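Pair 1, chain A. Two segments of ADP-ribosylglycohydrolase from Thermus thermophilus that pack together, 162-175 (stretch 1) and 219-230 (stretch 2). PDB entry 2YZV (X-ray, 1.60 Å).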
# COMPACT_ATOMS: atom_id res chain seq x y z
N ARG A 162 -12.92 12.26 2.65
CA ARG A 162 -12.69 12.00 4.06
C ARG A 162 -12.28 10.57 4.37
O ARG A 162 -11.30 10.34 5.08
CB ARG A 162 -13.93 12.34 4.89
CG ARG A 162 -13.75 12.05 6.37
CD ARG A 162 -15.05 12.16 7.14
NE ARG A 162 -14.81 11.97 8.57
CZ ARG A 162 -15.77 11.89 9.49
NH1 ARG A 162 -17.04 11.98 9.14
NH2 ARG A 162 -15.44 11.73 10.76
N GLU A 163 -13.03 9.61 3.85
CA GLU A 163 -12.73 8.21 4.13
C GLU A 163 -11.40 7.73 3.58
O GLU A 163 -10.81 6.80 4.13
CB GLU A 163 -13.87 7.29 3.65
CG GLU A 163 -14.19 7.38 2.16
CD GLU A 163 -15.30 8.37 1.86
OE1 GLU A 163 -15.13 9.56 2.17
OE2 GLU A 163 -16.34 7.94 1.30
N ALA A 164 -10.94 8.33 2.49
CA ALA A 164 -9.66 7.94 1.92
C ALA A 164 -8.54 8.49 2.79
O ALA A 164 -7.55 7.81 3.05
CB ALA A 164 -9.52 8.46 0.49
N LEU A 165 -8.69 9.73 3.24
CA LEU A 165 -7.69 10.33 4.10
C LEU A 165 -7.58 9.54 5.41
O LEU A 165 -6.49 9.22 5.87
CB LEU A 165 -8.04 11.79 4.39
CG LEU A 165 -8.18 12.66 3.14
CD1 LEU A 165 -8.37 14.12 3.55
CD2 LEU A 165 -6.94 12.52 2.26
N GLU A 166 -8.73 9.22 6.01
CA GLU A 166 -8.73 8.48 7.27
C GLU A 166 -8.21 7.05 7.10
O GLU A 166 -7.52 6.53 7.98
CB GLU A 166 -10.13 8.45 7.87
CG GLU A 166 -10.68 9.83 8.20
CD GLU A 166 -12.09 9.78 8.74
OE1 GLU A 166 -12.82 8.82 8.39
OE2 GLU A 166 -12.48 10.69 9.49
N ALA A 167 -8.54 6.41 5.98
CA ALA A 167 -8.07 5.04 5.75
C ALA A 167 -6.54 5.05 5.65
O ALA A 167 -5.88 4.10 6.09
CB ALA A 167 -8.67 4.49 4.46
N THR A 168 -5.99 6.12 5.09
CA THR A 168 -4.55 6.24 4.95
C THR A 168 -3.92 6.38 6.33
O THR A 168 -2.87 5.80 6.61
CB THR A 168 -4.18 7.45 4.07
OG1 THR A 168 -4.80 7.30 2.79
CG2 THR A 168 -2.66 7.53 3.89
N GLU A 169 -4.56 7.15 7.21
CA GLU A 169 -4.05 7.33 8.56
C GLU A 169 -4.06 6.00 9.31
O GLU A 169 -3.12 5.69 10.04
CB GLU A 169 -4.88 8.37 9.31
CG GLU A 169 -4.86 9.75 8.66
CD GLU A 169 -5.72 10.75 9.39
OE1 GLU A 169 -6.82 10.36 9.86
OE2 GLU A 169 -5.32 11.93 9.49
N VAL A 170 -5.12 5.23 9.12
CA VAL A 170 -5.24 3.93 9.77
C VAL A 170 -4.13 3.00 9.27
O VAL A 170 -3.50 2.30 10.06
CB VAL A 170 -6.64 3.29 9.53
CG1 VAL A 170 -6.66 1.87 10.08
CG2 VAL A 170 -7.72 4.12 10.23
N LEU A 171 -3.87 3.00 7.96
CA LEU A 171 -2.82 2.14 7.43
C LEU A 171 -1.45 2.61 7.93
O LEU A 171 -0.57 1.79 8.19
CB LEU A 171 -2.85 2.10 5.90
CG LEU A 171 -1.85 1.14 5.24
CD1 LEU A 171 -2.11 -0.29 5.71
CD2 LEU A 171 -1.97 1.22 3.73
N ALA A 172 -1.26 3.92 8.06
CA ALA A 172 0.01 4.43 8.55
C ALA A 172 0.24 3.90 9.96
O ALA A 172 1.35 3.46 10.29
CB ALA A 172 -0.01 5.96 8.55
N TRP A 173 -0.80 3.91 10.78
CA TRP A 173 -0.70 3.41 12.15
C TRP A 173 -0.37 1.92 12.12
O TRP A 173 0.52 1.46 12.84
CB TRP A 173 -2.02 3.64 12.90
CG TRP A 173 -1.97 3.14 14.31
CD1 TRP A 173 -1.46 3.80 15.40
CD2 TRP A 173 -2.41 1.86 14.79
NE1 TRP A 173 -1.55 3.02 16.52
CE2 TRP A 173 -2.13 1.82 16.18
CE3 TRP A 173 -3.01 0.75 14.19
CZ2 TRP A 173 -2.43 0.71 16.97
CZ3 TRP A 173 -3.31 -0.36 14.98
CH2 TRP A 173 -3.01 -0.37 16.36
N LEU A 174 -1.10 1.17 11.30
CA LEU A 174 -0.89 -0.27 11.18
C LEU A 174 0.55 -0.60 10.80
O LEU A 174 1.17 -1.49 11.39
CB LEU A 174 -1.84 -0.86 10.14
CG LEU A 174 -3.30 -1.02 10.56
CD1 LEU A 174 -4.16 -1.27 9.33
CD2 LEU A 174 -3.43 -2.16 11.56
N LEU A 175 1.07 0.10 9.80
CA LEU A 175 2.43 -0.17 9.36
C LEU A 175 3.45 0.18 10.44
O LEU A 175 4.38 -0.58 10.67
CB LEU A 175 2.74 0.58 8.06
CG LEU A 175 1.92 0.13 6.85
CD1 LEU A 175 2.44 0.84 5.61
CD2 LEU A 175 2.03 -1.39 6.67
N GLY A 219 -12.31 -1.08 -4.81
CA GLY A 219 -11.44 0.02 -5.21
C GLY A 219 -11.63 1.16 -4.22
O GLY A 219 -10.80 2.06 -4.12
N TYR A 220 -12.74 1.11 -3.49
CA TYR A 220 -13.09 2.12 -2.48
C TYR A 220 -12.12 1.95 -1.31
O TYR A 220 -11.99 0.86 -0.78
CB TYR A 220 -14.54 1.87 -2.05
CG TYR A 220 -15.12 2.82 -1.02
CD1 TYR A 220 -15.08 4.20 -1.21
CD2 TYR A 220 -15.76 2.32 0.11
CE1 TYR A 220 -15.68 5.06 -0.29
CE2 TYR A 220 -16.37 3.17 1.03
CZ TYR A 220 -16.33 4.54 0.82
OH TYR A 220 -16.93 5.38 1.72
N ALA A 221 -11.44 3.03 -0.91
CA ALA A 221 -10.45 2.96 0.17
C ALA A 221 -10.82 2.15 1.41
O ALA A 221 -10.07 1.27 1.81
CB ALA A 221 -10.01 4.38 0.58
N PRO A 222 -11.97 2.45 2.04
CA PRO A 222 -12.32 1.66 3.23
C PRO A 222 -12.45 0.17 2.91
O PRO A 222 -12.04 -0.68 3.70
CB PRO A 222 -13.66 2.27 3.66
CG PRO A 222 -13.53 3.70 3.21
CD PRO A 222 -12.91 3.56 1.84
N GLY A 223 -13.02 -0.13 1.75
CA GLY A 223 -13.20 -1.52 1.35
C GLY A 223 -11.89 -2.21 1.04
O GLY A 223 -11.72 -3.41 1.31
N THR A 224 -10.94 -1.47 0.46
CA THR A 224 -9.64 -2.04 0.13
C THR A 224 -8.92 -2.37 1.43
O THR A 224 -8.32 -3.44 1.57
CB THR A 224 -8.80 -1.06 -0.68
OG1 THR A 224 -9.52 -0.69 -1.87
CG2 THR A 224 -7.46 -1.68 -1.07
N LEU A 225 -8.97 -1.44 2.38
CA LEU A 225 -8.33 -1.65 3.67
C LEU A 225 -8.95 -2.87 4.34
O LEU A 225 -8.24 -3.73 4.87
CB LEU A 225 -8.51 -0.41 4.55
CG LEU A 225 -7.90 -0.49 5.95
CD1 LEU A 225 -6.40 -0.73 5.86
CD2 LEU A 225 -8.19 0.81 6.69
N ALA A 226 -10.28 -2.96 4.32
CA ALA A 226 -10.98 -4.07 4.94
C ALA A 226 -10.61 -5.42 4.32
O ALA A 226 -10.51 -6.43 5.02
CB ALA A 226 -12.49 -3.86 4.86
N ALA A 227 -10.42 -5.44 3.00
CA ALA A 227 -10.07 -6.67 2.31
C ALA A 227 -8.66 -7.12 2.70
O ALA A 227 -8.40 -8.31 2.88
CB ALA A 227 -10.16 -6.47 0.80
N ALA A 228 -7.76 -6.15 2.83
CA ALA A 228 -6.38 -6.46 3.20
C ALA A 228 -6.35 -6.97 4.64
O ALA A 228 -5.64 -7.92 4.95
CB ALA A 228 -5.51 -5.22 3.06
N LEU A 229 -7.13 -6.34 5.51
CA LEU A 229 -7.18 -6.75 6.91
C LEU A 229 -7.77 -8.15 7.04
O LEU A 229 -7.34 -8.94 7.88
CB LEU A 229 -7.99 -5.75 7.74
CG LEU A 229 -7.28 -4.42 8.01
CD1 LEU A 229 -8.25 -3.46 8.70
CD2 LEU A 229 -6.06 -4.66 8.90
N TRP A 230 -8.76 -8.47 6.22
CA TRP A 230 -9.37 -9.79 6.25
C TRP A 230 -8.34 -10.85 5.86
O TRP A 230 -8.19 -11.87 6.53
CB TRP A 230 -10.55 -9.85 5.27
CG TRP A 230 -11.00 -11.23 4.95
CD1 TRP A 230 -11.76 -12.05 5.74
CD2 TRP A 230 -10.68 -11.98 3.77
NE1 TRP A 230 -11.94 -13.27 5.12
CE2 TRP A 230 -11.28 -13.25 3.91
CE3 TRP A 230 -9.94 -11.70 2.62
CZ2 TRP A 230 -11.17 -14.25 2.93
CZ3 TRP A 230 -9.82 -12.69 1.64
CH2 TRP A 230 -10.44 -13.95 1.81

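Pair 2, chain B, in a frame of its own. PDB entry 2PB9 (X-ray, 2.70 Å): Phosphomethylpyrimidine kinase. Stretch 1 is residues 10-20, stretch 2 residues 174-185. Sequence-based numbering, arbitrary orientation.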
# COMPACT_ATOMS: atom_id res chain seq x y z
N GLU B 10 5.18 31.96 25.16
CA GLU B 10 5.40 31.53 26.54
C GLU B 10 4.65 30.27 26.91
O GLU B 10 5.23 29.33 27.43
CB GLU B 10 4.98 32.64 27.50
CG GLU B 10 6.01 33.72 27.63
CD GLU B 10 7.23 33.24 28.39
OE1 GLU B 10 7.12 33.10 29.63
OE2 GLU B 10 8.29 33.00 27.74
N GLU B 11 3.35 30.27 26.64
CA GLU B 11 2.51 29.13 26.96
C GLU B 11 2.96 27.85 26.26
O GLU B 11 2.93 26.76 26.85
CB GLU B 11 1.05 29.45 26.62
CG GLU B 11 0.45 30.49 27.56
CD GLU B 11 -1.07 30.49 27.60
OE1 GLU B 11 -1.62 31.08 28.56
OE2 GLU B 11 -1.72 29.90 26.70
N LEU B 12 3.38 27.97 25.01
CA LEU B 12 3.83 26.81 24.26
C LEU B 12 5.21 26.39 24.78
O LEU B 12 5.45 25.22 25.07
CB LEU B 12 3.88 27.11 22.76
CG LEU B 12 4.35 25.98 21.84
CD1 LEU B 12 3.60 24.70 22.19
CD2 LEU B 12 4.12 26.35 20.38
N THR B 13 6.10 27.36 24.91
CA THR B 13 7.44 27.06 25.39
C THR B 13 7.38 26.35 26.74
O THR B 13 8.23 25.52 27.04
CB THR B 13 8.29 28.36 25.49
OG1 THR B 13 8.59 28.83 24.17
CG2 THR B 13 9.58 28.10 26.23
N ASN B 14 6.38 26.66 27.56
CA ASN B 14 6.27 26.00 28.86
C ASN B 14 5.78 24.58 28.66
O ASN B 14 6.37 23.63 29.20
CB ASN B 14 5.27 26.73 29.78
CG ASN B 14 5.78 28.09 30.24
OD1 ASN B 14 6.93 28.24 30.66
ND2 ASN B 14 4.90 29.09 30.19
N ALA B 15 4.70 24.43 27.90
CA ALA B 15 4.13 23.11 27.63
C ALA B 15 5.19 22.16 27.10
O ALA B 15 5.28 21.02 27.52
CB ALA B 15 2.97 23.23 26.64
N VAL B 16 6.00 22.65 26.16
CA VAL B 16 7.07 21.85 25.58
C VAL B 16 8.05 21.41 26.67
O VAL B 16 8.55 20.28 26.65
CB VAL B 16 7.83 22.66 24.50
CG1 VAL B 16 9.03 21.88 24.01
CG2 VAL B 16 6.89 22.98 23.34
N ARG B 17 8.33 22.30 27.61
CA ARG B 17 9.24 21.98 28.69
C ARG B 17 8.58 20.93 29.58
O ARG B 17 9.21 19.97 30.00
CB ARG B 17 9.60 23.23 29.50
CG ARG B 17 11.02 23.17 30.07
CD ARG B 17 11.32 24.20 31.18
NE ARG B 17 11.14 25.59 30.78
CZ ARG B 17 9.98 26.25 30.82
NH1 ARG B 17 8.88 25.64 31.26
NH2 ARG B 17 9.91 27.52 30.43
N GLU B 18 7.30 21.11 29.86
CA GLU B 18 6.62 20.14 30.69
C GLU B 18 6.41 18.82 29.94
O GLU B 18 6.50 17.74 30.51
CB GLU B 18 5.27 20.69 31.19
CG GLU B 18 4.54 19.70 32.09
CD GLU B 18 3.32 20.29 32.78
OE1 GLU B 18 2.52 20.97 32.10
OE2 GLU B 18 3.15 20.06 33.99
N PHE B 19 6.12 18.93 28.64
CA PHE B 19 5.98 17.71 27.87
C PHE B 19 7.20 16.80 27.99
O PHE B 19 7.11 15.64 28.29
CB PHE B 19 5.71 18.02 26.40
CG PHE B 19 5.69 16.80 25.53
CD1 PHE B 19 4.61 15.94 25.55
CD2 PHE B 19 6.76 16.52 24.70
CE1 PHE B 19 4.59 14.82 24.74
CE2 PHE B 19 6.75 15.39 23.90
CZ PHE B 19 5.66 14.54 23.92
N GLU B 20 8.36 17.46 27.83
CA GLU B 20 9.63 16.77 27.96
C GLU B 20 9.81 16.19 29.37
O GLU B 20 10.22 15.04 29.51
CB GLU B 20 10.80 17.73 27.71
CG GLU B 20 10.97 18.18 26.29
CD GLU B 20 12.16 19.11 26.14
OE1 GLU B 20 12.20 20.12 26.88
OE2 GLU B 20 13.04 18.84 25.30
N ARG B 174 -7.55 23.99 22.93
CA ARG B 174 -7.70 25.40 22.66
C ARG B 174 -6.41 26.16 22.96
O ARG B 174 -6.20 27.27 22.48
CB ARG B 174 -8.87 25.95 23.46
CG ARG B 174 -10.15 25.20 23.20
CD ARG B 174 -11.30 25.81 23.95
NE ARG B 174 -11.03 25.91 25.37
CZ ARG B 174 -11.78 26.62 26.22
NH1 ARG B 174 -12.83 27.29 25.76
NH2 ARG B 174 -11.47 26.68 27.51
N ASN B 175 -5.54 25.55 23.76
CA ASN B 175 -4.25 26.14 24.10
C ASN B 175 -3.33 24.97 24.45
O ASN B 175 -3.79 23.85 24.65
CB ASN B 175 -4.39 27.10 25.29
CG ASN B 175 -4.94 26.42 26.54
OD1 ASN B 175 -4.30 25.53 27.12
ND2 ASN B 175 -6.13 26.82 26.95
N PRO B 176 -2.01 25.21 24.51
CA PRO B 176 -1.08 24.13 24.84
C PRO B 176 -1.30 23.42 26.17
O PRO B 176 -1.04 22.22 26.28
CB PRO B 176 0.30 24.79 24.73
CG PRO B 176 0.02 26.25 24.73
CD PRO B 176 -1.27 26.37 23.99
N ARG B 177 -1.78 24.13 27.19
CA ARG B 177 -2.01 23.51 28.49
C ARG B 177 -3.06 22.42 28.38
O ARG B 177 -2.90 21.34 28.93
CB ARG B 177 -2.44 24.56 29.52
N GLU B 178 -4.14 22.70 27.66
CA GLU B 178 -5.20 21.71 27.51
C GLU B 178 -4.73 20.50 26.72
O GLU B 178 -5.08 19.36 27.04
CB GLU B 178 -6.41 22.35 26.84
CG GLU B 178 -7.22 23.18 27.81
CD GLU B 178 -8.36 23.92 27.14
OE1 GLU B 178 -9.01 23.32 26.25
OE2 GLU B 178 -8.60 25.09 27.53
N VAL B 179 -3.92 20.76 25.70
CA VAL B 179 -3.40 19.68 24.89
C VAL B 179 -2.56 18.82 25.82
O VAL B 179 -2.81 17.62 25.98
CB VAL B 179 -2.52 20.22 23.73
CG1 VAL B 179 -1.82 19.07 23.02
CG2 VAL B 179 -3.39 21.00 22.73
N LEU B 180 -1.58 19.44 26.47
CA LEU B 180 -0.72 18.72 27.39
C LEU B 180 -1.50 17.93 28.43
O LEU B 180 -1.04 16.90 28.92
CB LEU B 180 0.24 19.67 28.09
CG LEU B 180 1.23 18.93 28.98
CD1 LEU B 180 1.88 17.78 28.22
CD2 LEU B 180 2.27 19.90 29.47
N GLU B 181 -2.70 18.40 28.78
CA GLU B 181 -3.49 17.72 29.78
C GLU B 181 -4.04 16.40 29.25
O GLU B 181 -4.10 15.42 29.99
CB GLU B 181 -4.62 18.62 30.28
CG GLU B 181 -4.08 19.91 30.93
CD GLU B 181 -5.14 20.75 31.65
OE1 GLU B 181 -5.68 20.28 32.68
OE2 GLU B 181 -5.44 21.88 31.19
N LYS B 182 -4.42 16.35 27.98
CA LYS B 182 -4.94 15.12 27.39
C LYS B 182 -3.80 14.10 27.37
O LYS B 182 -3.99 12.92 27.62
CB LYS B 182 -5.42 15.34 25.96
CG LYS B 182 -6.46 16.42 25.76
CD LYS B 182 -7.85 15.85 25.81
CE LYS B 182 -8.89 16.95 25.65
NZ LYS B 182 -8.78 17.98 26.73
N ILE B 183 -2.61 14.58 27.04
CA ILE B 183 -1.44 13.72 26.96
C ILE B 183 -1.14 13.13 28.33
O ILE B 183 -0.87 11.93 28.45
CB ILE B 183 -0.21 14.50 26.45
CG1 ILE B 183 -0.48 15.00 25.03
CG2 ILE B 183 1.03 13.62 26.49
CD1 ILE B 183 -0.78 13.90 24.03
N LYS B 184 -1.19 13.97 29.35
CA LYS B 184 -0.94 13.53 30.71
C LYS B 184 -1.86 12.35 31.04
O LYS B 184 -1.41 11.35 31.61
CB LYS B 184 -1.16 14.69 31.69
CG LYS B 184 0.02 15.68 31.78
CD LYS B 184 -0.38 16.96 32.50
CE LYS B 184 0.63 17.40 33.56
NZ LYS B 184 2.00 17.61 33.02
N MSE B 185 -3.13 12.46 30.66
CA MSE B 185 -4.11 11.41 30.89
C MSE B 185 -3.66 10.11 30.24
O MSE B 185 -3.72 9.03 30.84
CB MSE B 185 -5.47 11.77 30.29
CG MSE B 185 -6.25 12.85 31.00
SE MSE B 185 -7.91 13.20 30.04
CE MSE B 185 -7.61 15.06 29.56

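Pair 1 and pair 2 each pack two helices side by side, running in roughly the same direction. The axes approach to 9.2 Å at an angle of 28° in pair 1 and to 9.3 Å at 18° in pair 2, and the central backbones superpose with an RMSD of 0.5 Å. The buried areas are nearly equal, 410 and 408 Å².

The helices come closest near the start of the second one, where small or compact residues meet. Ala A167 matches Ala B15, and both point toward the partner helix; a lone methyl fills little space and lets the backbones draw near. Facing it is Ala A221 in pair 1, with CB of Ala A167 4.1 Å from CB of Ala A221, and Pro B176 in pair 2, with CB of Ala B15 3.6 Å from CB of Pro B176. Proline suits the first turn of a helix, where its missing amide hydrogen costs no helical bond, and its ring covers more surface than the alanine: CG of Pro B176 also lies 3.6 Å from O of Glu B11. In pair 1 the proline comes one position later, and CG of Pro A222 rests 3.6 Å from CB of Glu A163.

One turn on, Leu A225 and Leu B180 coincide almost exactly, with the same t, p rotamer. Leu A225 is a knob among Ala A167, Val A170, Leu A171 and Leu A174; its CD2 lies 3.9 Å from CG1 of Val A170. Around Leu B180, Glu B18 replaces the valine and Phe B19 replaces Leu A171. The phenylalanine turns its ring edge to the leucine, CD1 of Phe B19 lying 4.2 Å from CD1 of Leu B180, and reaches onward so that its CE1 is 4.1 Å from CG2 of Ile B183.

Polar links sit at different ends. In pair 1, Tyr A220, at the N-cap position, donates a hydrogen bond from OH to OE2 of Glu A163 at 2.7 Å, its long side chain spanning the gap. The matching Asn B175 is shorter and instead caps its own helix, OD1 accepting from N of Glu B178 at 2.9 Å. Pair 2 places its cross-link farther along, a salt bridge of 2.9 Å between OE2 of Glu B18 and NZ of Lys B184. The corresponding Val A170 and Leu A229 are buried and apolar; CD2 of Leu A229 packs 3.9 Å from CD1 of Leu A174. Long, flexible charged chains suit the more exposed setting in pair 2, branched aliphatic ones the buried setting in pair 1.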